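Local coordinates for NDP-N-acetyl-D-galactosaminuronic acid dehydrogenase (Methanosarcina mazei Go1, PDB 3G79) that acts as an NAD-dependent NDP-N-acetyl-D-galactosaminuronic acid dehydrogenase of the UDP-glucose/GDP-mannose dehydrogenase family, at the interface of chains A and B. Coordinates in Å, arbitrary orientation; residue numbers count along the deposited sequence, not the author numbering. Chains: chain A/B, NDP-N-acetyl-D-galactosaminuronic acid dehydrogenase.

Contact 1: the interface of chains A and B. Residues chain A 237, 241, 301, 321-322; chain B 248-249, 251-252, 255.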
ATOM      1  N   ALA A 237     -13.260  -1.217  -1.889  1.00 30.10           N
ATOM      2  CA  ALA A 237     -11.955  -1.264  -1.210  1.00 29.31           C
ATOM      3  C   ALA A 237     -10.815  -1.537  -2.155  1.00 31.05           C
ATOM      4  O   ALA A 237      -9.712  -1.017  -1.943  1.00 31.87           O
ATOM      5  CB  ALA A 237     -11.935  -2.286  -0.108  1.00 28.34           C
ATOM      6  N   PHE A 241      -7.937   1.342  -2.185  1.00 30.39           N
ATOM      7  CA  PHE A 241      -6.585   1.042  -1.737  1.00 30.32           C
ATOM      8  C   PHE A 241      -5.590   1.319  -2.848  1.00 29.61           C
ATOM      9  O   PHE A 241      -4.533   1.881  -2.588  1.00 29.92           O
ATOM     10  CB  PHE A 241      -6.506  -0.399  -1.205  1.00 31.54           C
ATOM     11  CG  PHE A 241      -6.873  -0.507   0.232  1.00 41.29           C
ATOM     12  CD1 PHE A 241      -8.005   0.127   0.724  1.00 32.59           C
ATOM     13  CD2 PHE A 241      -6.067  -1.192   1.117  1.00 32.77           C
ATOM     14  CE1 PHE A 241      -8.336   0.050   2.065  1.00 41.46           C
ATOM     15  CE2 PHE A 241      -6.386  -1.258   2.465  1.00 41.06           C
ATOM     16  CZ  PHE A 241      -7.520  -0.655   2.937  1.00 32.29           C
ATOM     17  N   LEU A 301     -17.651   4.263  -0.283  1.00 32.78           N
ATOM     18  CA  LEU A 301     -17.287   3.795   1.073  1.00 34.22           C
ATOM     19  C   LEU A 301     -17.741   4.796   2.114  1.00 33.40           C
ATOM     20  O   LEU A 301     -18.365   4.446   3.127  1.00 33.95           O
ATOM     21  CB  LEU A 301     -15.766   3.593   1.244  1.00 35.52           C
ATOM     22  CG  LEU A 301     -15.118   2.213   1.323  1.00 49.99           C
ATOM     23  CD1 LEU A 301     -13.810   2.285   2.146  1.00 36.57           C
ATOM     24  CD2 LEU A 301     -16.049   1.223   1.948  1.00 35.95           C
ATOM     25  N   ILE A 321      -8.525   9.023   5.470  1.00 28.31           N
ATOM     26  CA  ILE A 321      -7.378   8.827   4.596  1.00 28.15           C
ATOM     27  C   ILE A 321      -7.786   8.725   3.128  1.00 27.50           C
ATOM     28  O   ILE A 321      -7.081   9.203   2.255  1.00 27.96           O
ATOM     29  CB  ILE A 321      -6.583   7.567   4.990  1.00 27.62           C
ATOM     30  CG1 ILE A 321      -5.890   7.806   6.325  1.00 24.93           C
ATOM     31  CG2 ILE A 321      -5.543   7.258   3.964  1.00 24.68           C
ATOM     32  CD1 ILE A 321      -5.486   6.547   6.982  1.00 27.65           C
ATOM     33  N   TYR A 322      -8.908   8.111   2.835  1.00 27.51           N
ATOM     34  CA  TYR A 322      -9.186   7.854   1.415  1.00 29.46           C
ATOM     35  C   TYR A 322      -9.607   9.152   0.782  1.00 31.10           C
ATOM     36  O   TYR A 322      -9.201   9.459  -0.334  1.00 32.63           O
ATOM     37  CB  TYR A 322     -10.257   6.777   1.231  1.00 28.86           C
ATOM     38  CG  TYR A 322     -10.096   5.602   2.163  1.00 28.46           C
ATOM     39  CD1 TYR A 322      -8.860   4.915   2.276  1.00 29.04           C
ATOM     40  CD2 TYR A 322     -11.172   5.145   2.906  1.00 28.81           C
ATOM     41  CE1 TYR A 322      -8.708   3.800   3.125  1.00 28.72           C
ATOM     42  CE2 TYR A 322     -11.036   4.035   3.761  1.00 29.55           C
ATOM     43  CZ  TYR A 322      -9.803   3.367   3.865  1.00 29.54           C
ATOM     44  OH  TYR A 322      -9.721   2.277   4.709  1.00 28.60           O
TER
ATOM     45  N   ALA B 248      -4.155   2.361   6.419  1.00 25.50           N
ATOM     46  CA  ALA B 248      -5.234   2.012   5.451  1.00 26.72           C
ATOM     47  C   ALA B 248      -6.163   0.883   5.930  1.00 27.33           C
ATOM     48  O   ALA B 248      -7.409   1.024   5.775  1.00 26.62           O
ATOM     49  CB  ALA B 248      -4.679   1.687   4.060  1.00 25.86           C
ATOM     50  N   ILE B 249      -5.599  -0.197   6.522  1.00 27.86           N
ATOM     51  CA  ILE B 249      -6.477  -1.339   6.980  1.00 28.28           C
ATOM     52  C   ILE B 249      -7.087  -1.109   8.306  1.00 27.49           C
ATOM     53  O   ILE B 249      -8.188  -1.572   8.538  1.00 28.19           O
ATOM     54  CB  ILE B 249      -5.861  -2.778   7.091  1.00 29.28           C
ATOM     55  CG1 ILE B 249      -4.404  -2.776   6.742  1.00 15.74           C
ATOM     56  CG2 ILE B 249      -6.792  -3.890   6.386  1.00 16.71           C
ATOM     57  CD1 ILE B 249      -3.605  -2.893   7.879  1.00 30.42           C
ATOM     58  N   GLN B 251      -8.050   1.728   9.178  1.00 24.85           N
ATOM     59  CA  GLN B 251      -9.260   2.487   8.836  1.00 26.01           C
ATOM     60  C   GLN B 251     -10.342   1.627   8.199  1.00 25.46           C
ATOM     61  O   GLN B 251     -11.514   1.886   8.408  1.00 26.30           O
ATOM     62  CB  GLN B 251      -8.995   3.689   7.933  1.00 26.88           C
ATOM     63  CG  GLN B 251     -10.306   4.475   7.646  1.00 34.09           C
ATOM     64  CD  GLN B 251     -10.087   5.758   6.885  1.00 28.12           C
ATOM     65  OE1 GLN B 251      -8.962   6.262   6.807  1.00 34.05           O
ATOM     66  NE2 GLN B 251     -11.175   6.310   6.320  1.00 34.47           N
ATOM     67  N   LEU B 252      -9.964   0.616   7.431  1.00 24.88           N
ATOM     68  CA  LEU B 252     -10.969  -0.276   6.833  1.00 25.29           C
ATOM     69  C   LEU B 252     -11.652  -1.045   7.988  1.00 27.63           C
ATOM     70  O   LEU B 252     -12.889  -1.132   8.061  1.00 28.88           O
ATOM     71  CB  LEU B 252     -10.328  -1.237   5.844  1.00 22.98           C
ATOM     72  CG  LEU B 252     -11.108  -1.449   4.551  1.00 32.05           C
ATOM     73  CD1 LEU B 252     -10.909  -2.849   4.046  1.00 21.30           C
ATOM     74  CD2 LEU B 252     -12.567  -1.134   4.686  1.00 21.73           C
ATOM     75  N   TYR B 255     -14.233   1.164   9.513  1.00 23.80           N
ATOM     76  CA  TYR B 255     -15.369   1.268   8.580  1.00 24.36           C
ATOM     77  C   TYR B 255     -16.216   0.020   8.571  1.00 25.76           C
ATOM     78  O   TYR B 255     -17.456   0.102   8.461  1.00 26.01           O
ATOM     79  CB  TYR B 255     -14.850   1.588   7.171  1.00 23.86           C
ATOM     80  CG  TYR B 255     -14.620   3.082   6.997  1.00 27.44           C
ATOM     81  CD1 TYR B 255     -14.915   3.718   5.792  1.00 23.54           C
ATOM     82  CD2 TYR B 255     -14.161   3.866   8.059  1.00 23.25           C
ATOM     83  CE1 TYR B 255     -14.739   5.072   5.627  1.00 26.79           C
ATOM     84  CE2 TYR B 255     -13.971   5.234   7.901  1.00 27.31           C
ATOM     85  CZ  TYR B 255     -14.263   5.837   6.687  1.00 23.87           C
ATOM     86  OH  TYR B 255     -14.108   7.194   6.526  1.00 25.51           O
TER
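A:Ile321 and A:Tyr322 open helix 321-345 and meet B:Ala248, B:Gln251 and B:Leu252 on helix 228-259, with both backbones helical. The phenol of A:Tyr322 carries much of the contact. Its OH gives a hydrogen bond to the backbone carbonyl B:Ala248 O at 2.8 Å. The hydroxyl lies in the carbonyl plane, with a C=O...O angle of 154°. The same OH is 3.2 Å from B:Leu252 N. That amide is already the helix partner of the B:Ala248 carbonyl, and may be shared with the phenol oxygen.

B:Gln251 runs extended alongside the phenol, in the opposite direction, with CG anti to its backbone N (chi1 -178°). Its amide stacks on one ring face, the two planes 26° apart. NE2 comes 3.4 Å from A:Tyr322 CE2. The amide oxygen OE1 accepts a bond from A:Ile321 N (3.1 Å) on a lone pair in the carbonyl plane. That N-H belongs to the first turn of its helix, so the glutamine probably acts in the manner of a helix cap supplied by the other chain. This bond probably fixes the amide's rotation over the ring.

A:Phe241 points its ring tip, CZ, at B:Ala248 O, 3.3 Å away. CE2 packs on B:Ala248 CB, and CE1 lies by B:Leu252 CG. A:Leu301 CD1 crosses obliquely near B:Tyr255 CD1, at 4.1 Å.

The patch joins helices 228-258, 293-305 and 321-345 of one chain to helix 228-259 of the other, and probably helps hold the dimer together.

Contact 2: the interface of chains A and B. Residues chain A 305, 311-314; chain B 254-255, 258.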
ATOM      1  N   VAL A 305     -20.307   3.891   4.971  1.00 42.28           N
ATOM      2  CA  VAL A 305     -20.006   3.786   6.376  1.00 44.58           C
ATOM      3  C   VAL A 305     -21.165   4.337   7.216  1.00 47.41           C
ATOM      4  O   VAL A 305     -21.297   4.025   8.398  1.00 47.02           O
ATOM      5  CB  VAL A 305     -18.593   4.389   6.700  1.00 44.61           C
ATOM      6  CG1 VAL A 305     -18.626   5.886   6.933  1.00 42.61           C
ATOM      7  CG2 VAL A 305     -17.997   3.700   7.891  1.00 42.80           C
ATOM      8  N   GLU A 311     -22.079   2.756  15.039  1.00 53.14           N
ATOM      9  CA  GLU A 311     -21.273   3.928  15.368  1.00 51.87           C
ATOM     10  C   GLU A 311     -19.833   3.797  14.790  1.00 48.74           C
ATOM     11  O   GLU A 311     -19.151   2.783  15.011  1.00 49.79           O
ATOM     12  CB  GLU A 311     -21.284   4.068  16.900  1.00 53.61           C
ATOM     13  CG  GLU A 311     -20.430   5.177  17.510  1.00 79.13           C
ATOM     14  CD  GLU A 311     -19.743   4.726  18.802  1.00 55.53           C
ATOM     15  OE1 GLU A 311     -19.175   3.602  18.825  1.00 79.12           O
ATOM     16  OE2 GLU A 311     -19.752   5.502  19.785  1.00 79.22           O
ATOM     17  N   LEU A 312     -19.389   4.799  14.028  1.00 44.17           N
ATOM     18  CA  LEU A 312     -18.004   4.856  13.559  1.00 39.51           C
ATOM     19  C   LEU A 312     -17.100   5.569  14.564  1.00 38.39           C
ATOM     20  O   LEU A 312     -17.339   6.729  14.918  1.00 38.21           O
ATOM     21  CB  LEU A 312     -17.905   5.553  12.212  1.00 37.38           C
ATOM     22  CG  LEU A 312     -16.458   5.721  11.731  1.00 43.35           C
ATOM     23  CD1 LEU A 312     -15.803   4.372  11.342  1.00 36.22           C
ATOM     24  CD2 LEU A 312     -16.331   6.757  10.624  1.00 36.06           C
ATOM     25  N   ASP A 313     -16.070   4.848  15.014  1.00 36.45           N
ATOM     26  CA  ASP A 313     -15.075   5.319  15.950  1.00 34.24           C
ATOM     27  C   ASP A 313     -13.854   5.697  15.108  1.00 33.58           C
ATOM     28  O   ASP A 313     -13.242   4.848  14.433  1.00 32.69           O
ATOM     29  CB  ASP A 313     -14.760   4.165  16.900  1.00 34.67           C
ATOM     30  CG  ASP A 313     -14.083   4.602  18.165  1.00 19.53           C
ATOM     31  OD1 ASP A 313     -14.148   5.785  18.520  1.00 35.69           O
ATOM     32  OD2 ASP A 313     -13.506   3.746  18.846  1.00 35.20           O
ATOM     33  N   TYR A 314     -13.498   6.979  15.124  1.00 34.19           N
ATOM     34  CA  TYR A 314     -12.466   7.500  14.208  1.00 33.86           C
ATOM     35  C   TYR A 314     -11.813   8.685  14.887  1.00 35.32           C
ATOM     36  O   TYR A 314     -12.455   9.362  15.682  1.00 36.52           O
ATOM     37  CB  TYR A 314     -13.082   7.887  12.848  1.00 32.69           C
ATOM     38  CG  TYR A 314     -12.033   8.062  11.793  1.00 31.85           C
ATOM     39  CD1 TYR A 314     -11.433   6.947  11.204  1.00 33.37           C
ATOM     40  CD2 TYR A 314     -11.589   9.328  11.418  1.00 32.74           C
ATOM     41  CE1 TYR A 314     -10.421   7.082  10.276  1.00 32.12           C
ATOM     42  CE2 TYR A 314     -10.583   9.473  10.492  1.00 32.51           C
ATOM     43  CZ  TYR A 314     -10.022   8.325   9.911  1.00 33.34           C
ATOM     44  OH  TYR A 314      -9.043   8.411   8.970  1.00 32.49           O
TER
ATOM     45  N   LEU B 254     -12.141   0.061  10.959  1.00 22.61           N
ATOM     46  CA  LEU B 254     -13.119   0.895  11.655  1.00 22.17           C
ATOM     47  C   LEU B 254     -14.389   0.975  10.806  1.00 22.76           C
ATOM     48  O   LEU B 254     -15.476   0.805  11.298  1.00 23.58           O
ATOM     49  CB  LEU B 254     -12.547   2.274  11.981  1.00 21.11           C
ATOM     50  CG  LEU B 254     -11.245   2.228  12.795  1.00 21.73           C
ATOM     51  CD1 LEU B 254     -10.442   3.536  12.818  1.00 20.43           C
ATOM     52  CD2 LEU B 254     -11.577   1.773  14.219  1.00 22.09           C
ATOM     53  N   TYR B 255     -14.233   1.164   9.513  1.00 23.80           N
ATOM     54  CA  TYR B 255     -15.369   1.268   8.580  1.00 24.36           C
ATOM     55  C   TYR B 255     -16.216   0.020   8.571  1.00 25.76           C
ATOM     56  O   TYR B 255     -17.456   0.102   8.461  1.00 26.01           O
ATOM     57  CB  TYR B 255     -14.850   1.588   7.171  1.00 23.86           C
ATOM     58  CG  TYR B 255     -14.620   3.082   6.997  1.00 27.44           C
ATOM     59  CD1 TYR B 255     -14.915   3.718   5.792  1.00 23.54           C
ATOM     60  CD2 TYR B 255     -14.161   3.866   8.059  1.00 23.25           C
ATOM     61  CE1 TYR B 255     -14.739   5.072   5.627  1.00 26.79           C
ATOM     62  CE2 TYR B 255     -13.971   5.234   7.901  1.00 27.31           C
ATOM     63  CZ  TYR B 255     -14.263   5.837   6.687  1.00 23.87           C
ATOM     64  OH  TYR B 255     -14.108   7.194   6.526  1.00 25.51           O
ATOM     65  N   ALA B 258     -18.464  -0.263  11.824  1.00 25.34           N
ATOM     66  CA  ALA B 258     -19.686   0.547  11.718  1.00 26.71           C
ATOM     67  C   ALA B 258     -20.680  -0.065  10.744  1.00 27.25           C
ATOM     68  O   ALA B 258     -21.866   0.070  10.953  1.00 28.50           O
ATOM     69  CB  ALA B 258     -19.399   2.029  11.364  1.00 26.09           C
TER
HETATM   70  O   HOH W   1     -15.734   2.236  14.040  1.00 26.14           O
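The end of helix 293-305 and the loop 311-314 of chain A pack against the last turns of helix 228-259 of chain B. A:Val305 and A:Leu312 meet B:Tyr255. The methyl A:Val305 CG2 sits over one ring face as a CH-pi contact, 3.8 Å from the centroid and shifted toward CG. CG2 is anti to the valine N, which puts CG1 in the crowded position (chi1 85°). A:Leu312 comes on the same side of the ring, beyond CD2 and tilted from the plane, with CD1 3.7 Å from B:Tyr255 CD2. An alanine in place of B:Tyr255 would probably leave these valine and leucine methyls without their aromatic surface and open a gap between helix and loop.

Further along, the backbone of A:Leu312 rests on B:Ala258: A:Leu312 CA is 3.8 Å from B:Ala258 CB. The isobutyl group of B:Leu254 lies against the backbone of A:Asp313, with CD1 3.5 Å from the carbonyl O. A:Tyr314 meets B:Leu254 at about a right angle, and A:Tyr314 CD1 is 3.9 Å from B:Leu254 CD1.

The polar link is made by water. Water 1 is 2.8 Å from A:Asp313 N, nearly straight at the hydrogen (177°). It is 3.1 Å from B:Leu254 O, and so ties the loop backbone to the helix backbone.

The site lies where helix 228-259 of chain B nears its C-terminal end, against the end of helix 293-305 of chain A and the loop after it, which leads to helix 321-345.

Contact 3: the interface of chains A and B. Residues chain A 252, 255, 259, 261, 266; chain B 151, 233, 301, 304-305.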
ATOM      1  N   LEU A 252       4.952  11.489  -2.742  1.00 25.86           N
ATOM      2  CA  LEU A 252       6.371  11.420  -2.452  1.00 27.06           C
ATOM      3  C   LEU A 252       7.066  12.200  -3.564  1.00 29.26           C
ATOM      4  O   LEU A 252       8.060  12.891  -3.313  1.00 29.86           O
ATOM      5  CB  LEU A 252       6.851   9.975  -2.402  1.00 25.54           C
ATOM      6  CG  LEU A 252       8.043   9.451  -1.622  1.00 36.50           C
ATOM      7  CD1 LEU A 252       8.918   8.731  -2.630  1.00 24.97           C
ATOM      8  CD2 LEU A 252       8.820  10.467  -0.694  1.00 23.74           C
ATOM      9  N   TYR A 255       7.139  15.743  -2.576  1.00 24.81           N
ATOM     10  CA  TYR A 255       8.232  15.880  -1.605  1.00 25.13           C
ATOM     11  C   TYR A 255       9.616  15.819  -2.244  1.00 24.86           C
ATOM     12  O   TYR A 255      10.534  16.516  -1.814  1.00 23.35           O
ATOM     13  CB  TYR A 255       8.090  14.826  -0.502  1.00 26.33           C
ATOM     14  CG  TYR A 255       7.022  15.158   0.520  1.00 37.79           C
ATOM     15  CD1 TYR A 255       6.831  14.362   1.662  1.00 27.73           C
ATOM     16  CD2 TYR A 255       6.220  16.277   0.367  1.00 26.82           C
ATOM     17  CE1 TYR A 255       5.857  14.683   2.614  1.00 38.30           C
ATOM     18  CE2 TYR A 255       5.261  16.599   1.293  1.00 38.39           C
ATOM     19  CZ  TYR A 255       5.076  15.805   2.415  1.00 27.86           C
ATOM     20  OH  TYR A 255       4.097  16.182   3.322  1.00 39.45           O
ATOM     21  N   MET A 259      12.942  18.580  -2.472  1.00 27.28           N
ATOM     22  CA  MET A 259      14.246  18.267  -1.875  1.00 25.97           C
ATOM     23  C   MET A 259      15.289  18.155  -2.985  1.00 26.21           C
ATOM     24  O   MET A 259      16.449  17.830  -2.743  1.00 26.25           O
ATOM     25  CB  MET A 259      14.209  16.992  -0.969  1.00 23.96           C
ATOM     26  CG  MET A 259      13.659  17.206   0.467  1.00 25.72           C
ATOM     27  SD  MET A 259      13.465  15.750   1.575  1.00 23.59           S
ATOM     28  CE  MET A 259      11.933  15.248   0.804  1.00 26.00           C
ATOM     29  N   ILE A 261      15.555  15.926  -5.196  1.00 25.29           N
ATOM     30  CA  ILE A 261      15.981  14.516  -5.413  1.00 25.65           C
ATOM     31  C   ILE A 261      15.084  13.719  -6.390  1.00 24.57           C
ATOM     32  O   ILE A 261      13.959  14.090  -6.629  1.00 25.17           O
ATOM     33  CB  ILE A 261      16.095  13.723  -4.101  1.00 25.53           C
ATOM     34  CG1 ILE A 261      14.753  13.757  -3.343  1.00 22.96           C
ATOM     35  CG2 ILE A 261      17.270  14.256  -3.271  1.00 22.83           C
ATOM     36  CD1 ILE A 261      14.581  12.655  -2.248  1.00 26.46           C
ATOM     37  N   VAL A 266      14.304   6.936  -5.121  1.00 27.68           N
ATOM     38  CA  VAL A 266      13.694   6.684  -3.819  1.00 27.43           C
ATOM     39  C   VAL A 266      12.869   5.449  -4.008  1.00 27.09           C
ATOM     40  O   VAL A 266      13.124   4.429  -3.360  1.00 28.08           O
ATOM     41  CB  VAL A 266      12.958   7.935  -3.236  1.00 27.46           C
ATOM     42  CG1 VAL A 266      12.328   7.669  -1.859  1.00 14.91           C
ATOM     43  CG2 VAL A 266      13.982   9.105  -3.100  1.00 14.66           C
TER
ATOM     44  N   PRO B 151      16.742  13.102   6.884  1.00 40.69           N
ATOM     45  CA  PRO B 151      17.066  13.584   5.537  1.00 40.32           C
ATOM     46  C   PRO B 151      17.720  14.953   5.586  1.00 39.71           C
ATOM     47  O   PRO B 151      17.304  15.792   6.387  1.00 39.98           O
ATOM     48  CB  PRO B 151      15.708  13.667   4.832  1.00 40.33           C
ATOM     49  CG  PRO B 151      14.817  12.746   5.586  1.00 47.49           C
ATOM     50  CD  PRO B 151      15.357  12.609   6.984  1.00 40.69           C
ATOM     51  N   VAL B 233      16.208   9.839   2.381  1.00 26.33           N
ATOM     52  CA  VAL B 233      14.767   9.840   2.175  1.00 25.35           C
ATOM     53  C   VAL B 233      14.169   8.408   1.937  1.00 26.28           C
ATOM     54  O   VAL B 233      13.023   8.111   2.346  1.00 24.32           O
ATOM     55  CB  VAL B 233      14.417  10.813   1.080  1.00 24.95           C
ATOM     56  CG1 VAL B 233      12.927  10.712   0.684  1.00 25.00           C
ATOM     57  CG2 VAL B 233      14.730  12.223   1.522  1.00 23.74           C
ATOM     58  N   LEU B 301      10.685  12.872   7.518  1.00 27.49           N
ATOM     59  CA  LEU B 301      10.517  13.163   6.105  1.00 29.24           C
ATOM     60  C   LEU B 301       9.866  14.530   5.929  1.00 30.29           C
ATOM     61  O   LEU B 301      10.356  15.342   5.148  1.00 29.99           O
ATOM     62  CB  LEU B 301       9.762  12.041   5.367  1.00 28.88           C
ATOM     63  CG  LEU B 301       9.225  12.208   3.938  1.00 43.21           C
ATOM     64  CD1 LEU B 301      10.297  12.418   2.882  1.00 28.63           C
ATOM     65  CD2 LEU B 301       8.440  10.957   3.623  1.00 29.25           C
ATOM     66  N   GLY B 304      12.299  17.181   7.005  1.00 30.37           N
ATOM     67  CA  GLY B 304      13.249  17.206   5.906  1.00 30.92           C
ATOM     68  C   GLY B 304      12.817  18.060   4.716  1.00 31.63           C
ATOM     69  O   GLY B 304      13.655  18.741   4.099  1.00 30.94           O
ATOM     70  N   VAL B 305      11.521  18.023   4.390  1.00 31.71           N
ATOM     71  CA  VAL B 305      10.988  18.859   3.337  1.00 32.15           C
ATOM     72  C   VAL B 305      11.132  20.295   3.801  1.00 32.77           C
ATOM     73  O   VAL B 305      11.653  21.148   3.080  1.00 32.42           O
ATOM     74  CB  VAL B 305       9.508  18.522   3.030  1.00 32.48           C
ATOM     75  CG1 VAL B 305       8.860  19.604   2.163  1.00 20.06           C
ATOM     76  CG2 VAL B 305       9.395  17.147   2.387  1.00 20.66           C
TER
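A:Met259 lies against B:Val233, B:Leu301 and B:Val305, and the contact is apolar throughout. Its thioether end does the touching. The methyl CE is 3.5 Å from B:Val305 CG2 and also meets B:Leu301 CD1. The sulfur SD packs on B:Val233 CG2 at 3.7 Å. The side chain is extended to SD and then bends at its last torsion (chi3 -79°), which turns CE across the valine and leucine tips. B:Gly304 has no side chain, and its carbonyl O lies 3.9 Å from SD. Beside the methionine, A:Ile261 CD1 packs directly on B:Val233, 3.8 Å from its CG2.

A:Tyr255 receives B:Val305 CG2 over one ring face, 3.9 Å from the centroid, as a CH-pi contact. This methyl therefore touches both the ring and the methionine. B:Leu301 CG stands 3.9 Å from A:Tyr255 CD1.

In the next layer, A:Leu252 flanks B:Leu301. Helix 293-307 of chain B spaces B:Leu301 and B:Val305 one turn apart, so both point at the same tyrosine. B:Val233 comes from helix 228-259. Its two methyls part: CG2 faces the sulfur, while CG1 reaches A:Val266 CG1 at 4.0 Å.

Contact 1 and contact 2 are neighbours, with their C-alpha centres about 11 Å apart, and they share B:Tyr255. Contact 3 lies across the two-fold axis, about 25 Å from contact 1 and about 33 Å from contact 2, again between C-alpha centres. There the roles are exchanged: chain A supplies the end of helix 228-258 and the segment after it, with helix 263-271. B:Tyr255, B:Leu252, A:Leu301 and A:Val305 recur as A:Tyr255, A:Leu252, B:Leu301 and B:Val305. The contacts draw on helix 228-258/259 of both chains, which fits a two-fold dimer, though the structure alone does not prove it in solution.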